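Local coordinates for protein cytochrome c-552 Ks_3358 (Candidatus Kuenenia stuttgartiensis, PDB 5MXZ) that probably carries electrons as a small c-type cytochrome of an anammox bacterium, holding one covalently attached heme c, at residues R33-D37 against A38-A42; D46-I49 against I50-N54. The protein carries 1 engineered substitution. All coordinates share one frame; numbering follows the deposited sequence.

Interaction 1 of 2, residues R33-D37 against A38-A42; sequences RKFAD and AEWQA. With HEC (heme c), chain B; EDO (1,2-ethanediol), chain Q; EDO (1,2-ethanediol), chain R.
D37 is where the loop turns into helix 38-43: its backbone O accepts from Q41 N at 3.0 Å. D37 is the N-cap residue, and its side chain caps the helix. With CG anti to the backbone N (chi1 -173°), D37 OD1 is brought to W40 N at 2.8 Å, using the anti side of the carboxylate. The same carboxylate belongs with E39 to a zinc site, so these two acids sit close as metal ligands. Q41 folds back at chi2 and sets NE2 above the carbonyl plane of F35, 2.8 Å from F35 O; V80 O and R81 secure the rest of this amide. F35 and W40 run side by side, with F35 CD1 3.7 Å from W40 CH2 and the rings inclined at 32°. The F35 ring meets the porphyrin edge-on, CZ lying 3.5 Å from heme C4A, and stacks on H17, one of the two axial iron ligands. At its own edge W40 points NE1 to heme O1A, 3.0 Å away, while a 1,2-ethanediol lies over one indole face. An N-H donated to the propionate would be expected to stabilise its negative charge, and the capping bond to W40 N probably steadies the backbone from which the indole reaches it.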
loop_
_atom_site.group_PDB
_atom_site.type_symbol
_atom_site.label_atom_id
_atom_site.label_comp_id
_atom_site.label_asym_id
_atom_site.label_seq_id
_atom_site.Cartn_x
_atom_site.Cartn_y
_atom_site.Cartn_z
ATOM N N ARG A 33 0.981 7.119 6.861
ATOM C CA ARG A 33 2.181 7.009 7.699
ATOM C C ARG A 33 3.237 6.126 7.020
ATOM O O ARG A 33 3.019 5.639 5.905
ATOM C CB ARG A 33 1.824 6.457 9.090
ATOM C CG ARG A 33 1.036 7.403 9.986
ATOM C CD ARG A 33 -0.452 7.124 9.893
ATOM N NE ARG A 33 -1.225 7.751 10.958
ATOM C CZ ARG A 33 -1.727 7.117 12.017
ATOM N NH1 ARG A 33 -1.549 5.810 12.187
ATOM N NH2 ARG A 33 -2.423 7.798 12.910
ATOM N N LYS A 34 4.373 5.921 7.686
ATOM C CA LYS A 34 5.472 5.110 7.140
ATOM C C LYS A 34 5.107 3.637 7.055
ATOM O O LYS A 34 4.442 3.110 7.952
ATOM C CB LYS A 34 6.718 5.218 8.021
ATOM C CG LYS A 34 7.344 6.591 8.112
ATOM C CD LYS A 34 8.654 6.510 8.875
ATOM C CE LYS A 34 9.273 7.887 9.027
ATOM N NZ LYS A 34 10.669 7.782 9.523
ATOM N N PHE A 35 5.535 2.986 5.974
ATOM C CA PHE A 35 5.588 1.519 5.931
ATOM C C PHE A 35 6.855 1.004 6.610
ATOM O O PHE A 35 6.829 -0.058 7.253
ATOM C CB PHE A 35 5.530 0.975 4.497
ATOM C CG PHE A 35 4.200 1.152 3.816
ATOM C CD1 PHE A 35 2.998 1.139 4.536
ATOM C CD2 PHE A 35 4.147 1.293 2.427
ATOM C CE1 PHE A 35 1.776 1.291 3.881
ATOM C CE2 PHE A 35 2.931 1.439 1.772
ATOM C CZ PHE A 35 1.747 1.443 2.502
ATOM N N ALA A 36 7.951 1.754 6.458
ATOM C CA ALA A 36 9.252 1.401 7.037
ATOM C C ALA A 36 9.244 1.667 8.534
ATOM O O ALA A 36 9.827 2.639 9.023
ATOM C CB ALA A 36 10.382 2.155 6.342
ATOM N N ASP A 37 8.546 0.790 9.248
ATOM C CA ASP A 37 8.327 0.913 10.675
ATOM C C ASP A 37 8.106 -0.485 11.223
ATOM O O ASP A 37 7.073 -1.106 10.948
ATOM C CB ASP A 37 7.110 1.800 10.969
ATOM C CG ASP A 37 6.949 2.091 12.452
ATOM O OD1 ASP A 37 6.485 1.206 13.207
ATOM O OD2 ASP A 37 7.291 3.218 12.864
ATOM N N ALA A 38 9.082 -0.963 11.998
ATOM C CA ALA A 38 9.060 -2.307 12.581
ATOM C C ALA A 38 7.784 -2.607 13.374
ATOM O O ALA A 38 7.201 -3.685 13.200
ATOM C CB ALA A 38 10.294 -2.543 13.443
ATOM N N GLU A 39 7.362 -1.654 14.215
ATOM C CA GLU A 39 6.152 -1.791 15.032
ATOM C C GLU A 39 4.892 -1.909 14.172
ATOM O O GLU A 39 4.040 -2.768 14.427
ATOM C CB GLU A 39 6.014 -0.626 16.024
ATOM C CG GLU A 39 7.006 -0.638 17.180
ATOM C CD GLU A 39 8.266 0.155 16.883
ATOM O OE1 GLU A 39 8.549 0.420 15.695
ATOM O OE2 GLU A 39 8.977 0.518 17.844
ATOM N N TRP A 40 4.781 -1.042 13.158
ATOM C CA TRP A 40 3.634 -1.078 12.243
ATOM C C TRP A 40 3.565 -2.418 11.514
ATOM O O TRP A 40 2.502 -3.032 11.462
ATOM C CB TRP A 40 3.627 0.082 11.228
ATOM C CG TRP A 40 2.407 0.001 10.334
ATOM C CD1 TRP A 40 1.142 0.438 10.631
ATOM C CD2 TRP A 40 2.325 -0.606 9.038
ATOM N NE1 TRP A 40 0.288 0.162 9.592
ATOM C CE2 TRP A 40 0.982 -0.482 8.602
ATOM C CE3 TRP A 40 3.257 -1.238 8.196
ATOM C CZ2 TRP A 40 0.544 -0.966 7.360
ATOM C CZ3 TRP A 40 2.820 -1.720 6.952
ATOM C CH2 TRP A 40 1.471 -1.577 6.550
ATOM N N GLN A 41 4.700 -2.865 10.978
ATOM C CA GLN A 41 4.782 -4.128 10.248
ATOM C C GLN A 41 4.383 -5.315 11.131
ATOM O O GLN A 41 3.585 -6.162 10.712
ATOM C CB GLN A 41 6.185 -4.334 9.665
ATOM C CG GLN A 41 6.611 -3.345 8.584
ATOM C CD GLN A 41 5.940 -3.572 7.239
ATOM O OE1 GLN A 41 5.300 -4.602 7.005
ATOM N NE2 GLN A 41 6.084 -2.604 6.345
ATOM N N ALA A 42 4.911 -5.337 12.358
ATOM C CA ALA A 42 4.644 -6.399 13.341
ATOM C C ALA A 42 3.167 -6.510 13.750
ATOM O O ALA A 42 2.650 -7.621 13.930
ATOM C CB ALA A 42 5.527 -6.207 14.570
HETATM FE FE HEC B . -2.584 3.703 0.682
HETATM C CHA HEC B . -3.242 3.601 4.056
HETATM C CHB HEC B . -1.254 0.536 0.810
HETATM C CHC HEC B . -2.500 3.646 -2.766
HETATM C CHD HEC B . -3.126 7.079 0.655
HETATM N NA HEC B . -2.321 2.285 2.192
HETATM C C1A HEC B . -2.565 2.425 3.502
HETATM C C2A HEC B . -2.234 1.255 4.340
HETATM C C3A HEC B . -1.641 0.321 3.375
HETATM C C4A HEC B . -1.742 1.076 2.096
HETATM C CMA HEC B . -1.089 -1.062 3.631
HETATM C CAA HEC B . -2.416 1.142 5.831
HETATM C CBA HEC B . -3.470 0.207 6.360
HETATM C CGA HEC B . -3.257 0.127 7.860
HETATM O O1A HEC B . -2.374 0.814 8.421
HETATM O O2A HEC B . -3.987 -0.639 8.500
HETATM N NB HEC B . -1.997 2.302 -0.756
HETATM C C1B HEC B . -1.456 1.077 -0.540
HETATM C C2B HEC B . -1.111 0.294 -1.761
HETATM C C3B HEC B . -1.502 1.253 -2.803
HETATM C C4B HEC B . -2.005 2.440 -2.092
HETATM C CMB HEC B . -0.508 -1.082 -1.876
HETATM C CAB HEC B . -1.439 1.082 -4.263
HETATM C CBB HEC B . -2.383 0.057 -4.852
HETATM N NC HEC B . -2.804 5.130 -0.829
HETATM C C1C HEC B . -2.681 4.971 -2.162
HETATM C C2C HEC B . -2.834 6.213 -2.977
HETATM C C3C HEC B . -3.034 7.218 -1.922
HETATM C C4C HEC B . -2.967 6.455 -0.658
HETATM C CMC HEC B . -2.784 6.374 -4.475
HETATM C CAC HEC B . -3.207 8.695 -2.081
HETATM C CBC HEC B . -4.385 9.215 -2.865
HETATM N ND HEC B . -3.133 5.101 2.120
HETATM C C1D HEC B . -3.314 6.425 1.956
HETATM C C2D HEC B . -3.713 7.164 3.173
HETATM C C3D HEC B . -3.738 6.112 4.198
HETATM C C4D HEC B . -3.357 4.911 3.427
HETATM C CMD HEC B . -4.000 8.634 3.332
HETATM C CAD HEC B . -4.102 6.194 5.654
HETATM C CBD HEC B . -5.548 5.676 5.720
HETATM C CGD HEC B . -5.787 4.543 6.706
HETATM O O1D HEC B . -6.972 4.211 6.952
HETATM O O2D HEC B . -4.828 3.955 7.260
HETATM C C1 EDO Q . 0.404 3.732 6.036
HETATM O O1 EDO Q . -0.405 4.789 6.556
HETATM C C2 EDO Q . 0.719 2.707 7.131
HETATM O O2 EDO Q . 1.602 3.236 8.128
HETATM C C1 EDO R . 0.240 -10.584 11.797
HETATM O O1 EDO R . -0.535 -9.661 12.572
HETATM C C2 EDO R . 1.722 -10.325 12.048
HETATM O O2 EDO R . 2.080 -9.031 11.544
#

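Interaction 2 of 2, residues D46-I49 against I50-N54; sequences DERI and IEQIN. With ZN (zinc ion), chain F; ZN (zinc ion), chain E; ZN (zinc ion), chain H; HEC (heme c), chain B.
R48 lays its guanidinium across the ends of E51 and Q52, meeting E51, Q52 and the heme propionate at its edge. The amide of Q52 stands almost perpendicular to it, the planes 82° apart, and R48 NH1 reaches Q52 OE1 at 2.8 Å on a lone pair in the carbonyl plane. R48 NH1 also donates to heme O2A, at 2.9 Å. R48 NH2 turns to E51 instead: a salt bridge of 3.0 Å to E51 OE2, met on the anti side of a carboxylate inclined 55° to the guanidinium. Bends at chi2 and chi3 curl the arginine back over its own helix to make this possible. Two waters lace the cluster, one between NH2 and Q52 OE1, the other between NE and E51 OE2. All this rides on helix 46-55, which flanks the heme in this cytochrome c fold; its i to i+4 backbone bonds put R48 and Q52 one turn apart. Q52 rests CG on the porphyrin, 3.4 Å from heme C2A, and its NE2 bonds T57, a further heme-binding residue. I49 and I53 lie side by side, I49 CG2 to I53 CD1 3.9 Å, both against heme methyl groups. Along the outer side, acids collect zinc: D46 OD2 and E47 OE2 each bind an ion, as does E51 OE2 with its zinc at 2.5 Å, and D46 keeps a salt bridge to R81.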
loop_
_atom_site.group_PDB
_atom_site.type_symbol
_atom_site.label_atom_id
_atom_site.label_comp_id
_atom_site.label_asym_id
_atom_site.label_seq_id
_atom_site.Cartn_x
_atom_site.Cartn_y
_atom_site.Cartn_z
ATOM N N ASP A 46 -1.455 -9.403 6.960
ATOM C CA ASP A 46 -1.611 -9.392 5.495
ATOM C C ASP A 46 -3.027 -9.058 5.071
ATOM O O ASP A 46 -3.230 -8.309 4.114
ATOM C CB ASP A 46 -1.204 -10.735 4.898
ATOM C CG ASP A 46 0.273 -10.998 5.032
ATOM O OD1 ASP A 46 1.017 -10.123 5.529
ATOM O OD2 ASP A 46 0.713 -12.093 4.643
ATOM N N GLU A 47 -3.996 -9.610 5.804
ATOM C CA GLU A 47 -5.410 -9.372 5.555
ATOM C C GLU A 47 -5.784 -7.894 5.667
ATOM O O GLU A 47 -6.532 -7.392 4.830
ATOM C CB GLU A 47 -6.244 -10.205 6.516
ATOM C CG GLU A 47 -7.742 -10.005 6.386
ATOM C CD GLU A 47 -8.493 -10.532 7.584
ATOM O OE1 GLU A 47 -9.516 -9.920 7.972
ATOM O OE2 GLU A 47 -8.069 -11.571 8.136
ATOM N N ARG A 48 -5.266 -7.216 6.698
ATOM C CA ARG A 48 -5.463 -5.769 6.879
ATOM C C ARG A 48 -4.911 -4.986 5.687
ATOM O O ARG A 48 -5.579 -4.078 5.178
ATOM C CB ARG A 48 -4.843 -5.287 8.210
ATOM C CG ARG A 48 -4.842 -3.777 8.458
ATOM C CD ARG A 48 -6.172 -3.219 8.980
ATOM N NE ARG A 48 -7.208 -3.114 7.947
ATOM C CZ ARG A 48 -7.342 -2.109 7.074
ATOM N NH1 ARG A 48 -6.503 -1.080 7.064
ATOM N NH2 ARG A 48 -8.319 -2.144 6.183
ATOM N N ILE A 49 -3.710 -5.355 5.242
ATOM C CA ILE A 49 -3.080 -4.756 4.061
ATOM C C ILE A 49 -3.961 -4.961 2.813
ATOM O O ILE A 49 -4.255 -3.994 2.102
ATOM C CB ILE A 49 -1.625 -5.272 3.848
ATOM C CG1 ILE A 49 -0.711 -4.811 5.007
ATOM C CG2 ILE A 49 -1.060 -4.808 2.504
ATOM C CD1 ILE A 49 0.604 -5.565 5.146
ATOM N N ILE A 50 -4.399 -6.202 2.594
ATOM C CA ILE A 50 -5.260 -6.568 1.458
ATOM C C ILE A 50 -6.590 -5.805 1.499
ATOM O O ILE A 50 -7.001 -5.223 0.483
ATOM C CB ILE A 50 -5.454 -8.113 1.356
ATOM C CG1 ILE A 50 -4.137 -8.777 0.930
ATOM C CG2 ILE A 50 -6.562 -8.484 0.368
ATOM C CD1 ILE A 50 -3.965 -10.215 1.393
ATOM N N GLU A 51 -7.232 -5.780 2.668
ATOM C CA GLU A 51 -8.490 -5.045 2.838
ATOM C C GLU A 51 -8.316 -3.559 2.519
ATOM O O GLU A 51 -9.160 -2.971 1.835
ATOM C CB GLU A 51 -9.079 -5.224 4.242
ATOM C CG GLU A 51 -10.505 -4.690 4.345
ATOM C CD GLU A 51 -11.084 -4.704 5.748
ATOM O OE1 GLU A 51 -12.248 -5.135 5.895
ATOM O OE2 GLU A 51 -10.399 -4.261 6.696
ATOM N N GLN A 52 -7.212 -2.981 2.997
ATOM C CA GLN A 52 -6.911 -1.570 2.752
ATOM C C GLN A 52 -6.761 -1.254 1.268
ATOM O O GLN A 52 -7.312 -0.257 0.803
ATOM C CB GLN A 52 -5.682 -1.115 3.535
ATOM C CG GLN A 52 -5.402 0.381 3.401
ATOM C CD GLN A 52 -6.459 1.254 4.058
ATOM O OE1 GLN A 52 -6.998 0.914 5.120
ATOM N NE2 GLN A 52 -6.764 2.386 3.428
ATOM N N ILE A 53 -6.030 -2.097 0.533
ATOM C CA ILE A 53 -5.880 -1.928 -0.922
ATOM C C ILE A 53 -7.255 -2.075 -1.595
ATOM O O ILE A 53 -7.634 -1.242 -2.420
ATOM C CB ILE A 53 -4.848 -2.911 -1.536
ATOM C CG1 ILE A 53 -3.490 -2.763 -0.837
ATOM C CG2 ILE A 53 -4.705 -2.701 -3.050
ATOM C CD1 ILE A 53 -2.556 -3.948 -0.993
ATOM N N ASN A 54 -8.004 -3.105 -1.202
ATOM C CA ASN A 54 -9.337 -3.358 -1.761
ATOM C C ASN A 54 -10.339 -2.227 -1.528
ATOM O O ASN A 54 -10.998 -1.770 -2.474
ATOM C CB ASN A 54 -9.910 -4.672 -1.229
ATOM C CG ASN A 54 -9.349 -5.889 -1.939
ATOM O OD1 ASN A 54 -8.799 -5.798 -3.045
ATOM N ND2 ASN A 54 -9.498 -7.047 -1.307
HETATM ZN ZN ZN F . 2.601 -12.205 5.737
HETATM ZN ZN ZN E . -9.767 -12.363 9.056
HETATM ZN ZN ZN H . -11.727 -4.607 8.841
HETATM FE FE HEC B . -2.584 3.703 0.682
HETATM C CHA HEC B . -3.242 3.601 4.056
HETATM C CHB HEC B . -1.254 0.536 0.810
HETATM C CHC HEC B . -2.500 3.646 -2.766
HETATM C CHD HEC B . -3.126 7.079 0.655
HETATM N NA HEC B . -2.321 2.285 2.192
HETATM C C1A HEC B . -2.565 2.425 3.502
HETATM C C2A HEC B . -2.234 1.255 4.340
HETATM C C3A HEC B . -1.641 0.321 3.375
HETATM C C4A HEC B . -1.742 1.076 2.096
HETATM C CMA HEC B . -1.089 -1.062 3.631
HETATM C CAA HEC B . -2.416 1.142 5.831
HETATM C CBA HEC B . -3.470 0.207 6.360
HETATM C CGA HEC B . -3.257 0.127 7.860
HETATM O O1A HEC B . -2.374 0.814 8.421
HETATM O O2A HEC B . -3.987 -0.639 8.500
HETATM N NB HEC B . -1.997 2.302 -0.756
HETATM C C1B HEC B . -1.456 1.077 -0.540
HETATM C C2B HEC B . -1.111 0.294 -1.761
HETATM C C3B HEC B . -1.502 1.253 -2.803
HETATM C C4B HEC B . -2.005 2.440 -2.092
HETATM C CMB HEC B . -0.508 -1.082 -1.876
HETATM C CAB HEC B . -1.439 1.082 -4.263
HETATM C CBB HEC B . -2.383 0.057 -4.852
HETATM N NC HEC B . -2.804 5.130 -0.829
HETATM C C1C HEC B . -2.681 4.971 -2.162
HETATM C C2C HEC B . -2.834 6.213 -2.977
HETATM C C3C HEC B . -3.034 7.218 -1.922
HETATM C C4C HEC B . -2.967 6.455 -0.658
HETATM C CMC HEC B . -2.784 6.374 -4.475
HETATM C CAC HEC B . -3.207 8.695 -2.081
HETATM C CBC HEC B . -4.385 9.215 -2.865
HETATM N ND HEC B . -3.133 5.101 2.120
HETATM C C1D HEC B . -3.314 6.425 1.956
HETATM C C2D HEC B . -3.713 7.164 3.173
HETATM C C3D HEC B . -3.738 6.112 4.198
HETATM C C4D HEC B . -3.357 4.911 3.427
HETATM C CMD HEC B . -4.000 8.634 3.332
HETATM C CAD HEC B . -4.102 6.194 5.654
HETATM C CBD HEC B . -5.548 5.676 5.720
HETATM C CGD HEC B . -5.787 4.543 6.706
HETATM O O1D HEC B . -6.972 4.211 6.952
HETATM O O2D HEC B . -4.828 3.955 7.260
HETATM O O HOH W 1 -9.867 -0.373 4.583
HETATM O O HOH W 2 -8.718 -5.966 8.600
#

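Interactions 1 and 2 follow each other along the chain, on consecutive helices, with centres about 15 Å apart, and they converge on one heme propionate. W40 of interaction 1 serves its O1A and R48 of interaction 2 its O2A, so a single carboxylate is held from two helices; the side chains of W40 and R48 come within about 6 Å of each other. The two contacts touch directly where W40 CH2 packs on I49 CG1 at 4.2 Å. R81 joins them a second way, bonding Q41 from one and D46 from the other. Each contact also reaches one of the two axial ligands: interaction 1 lies against H17, and Q52 of interaction 2 touches M61.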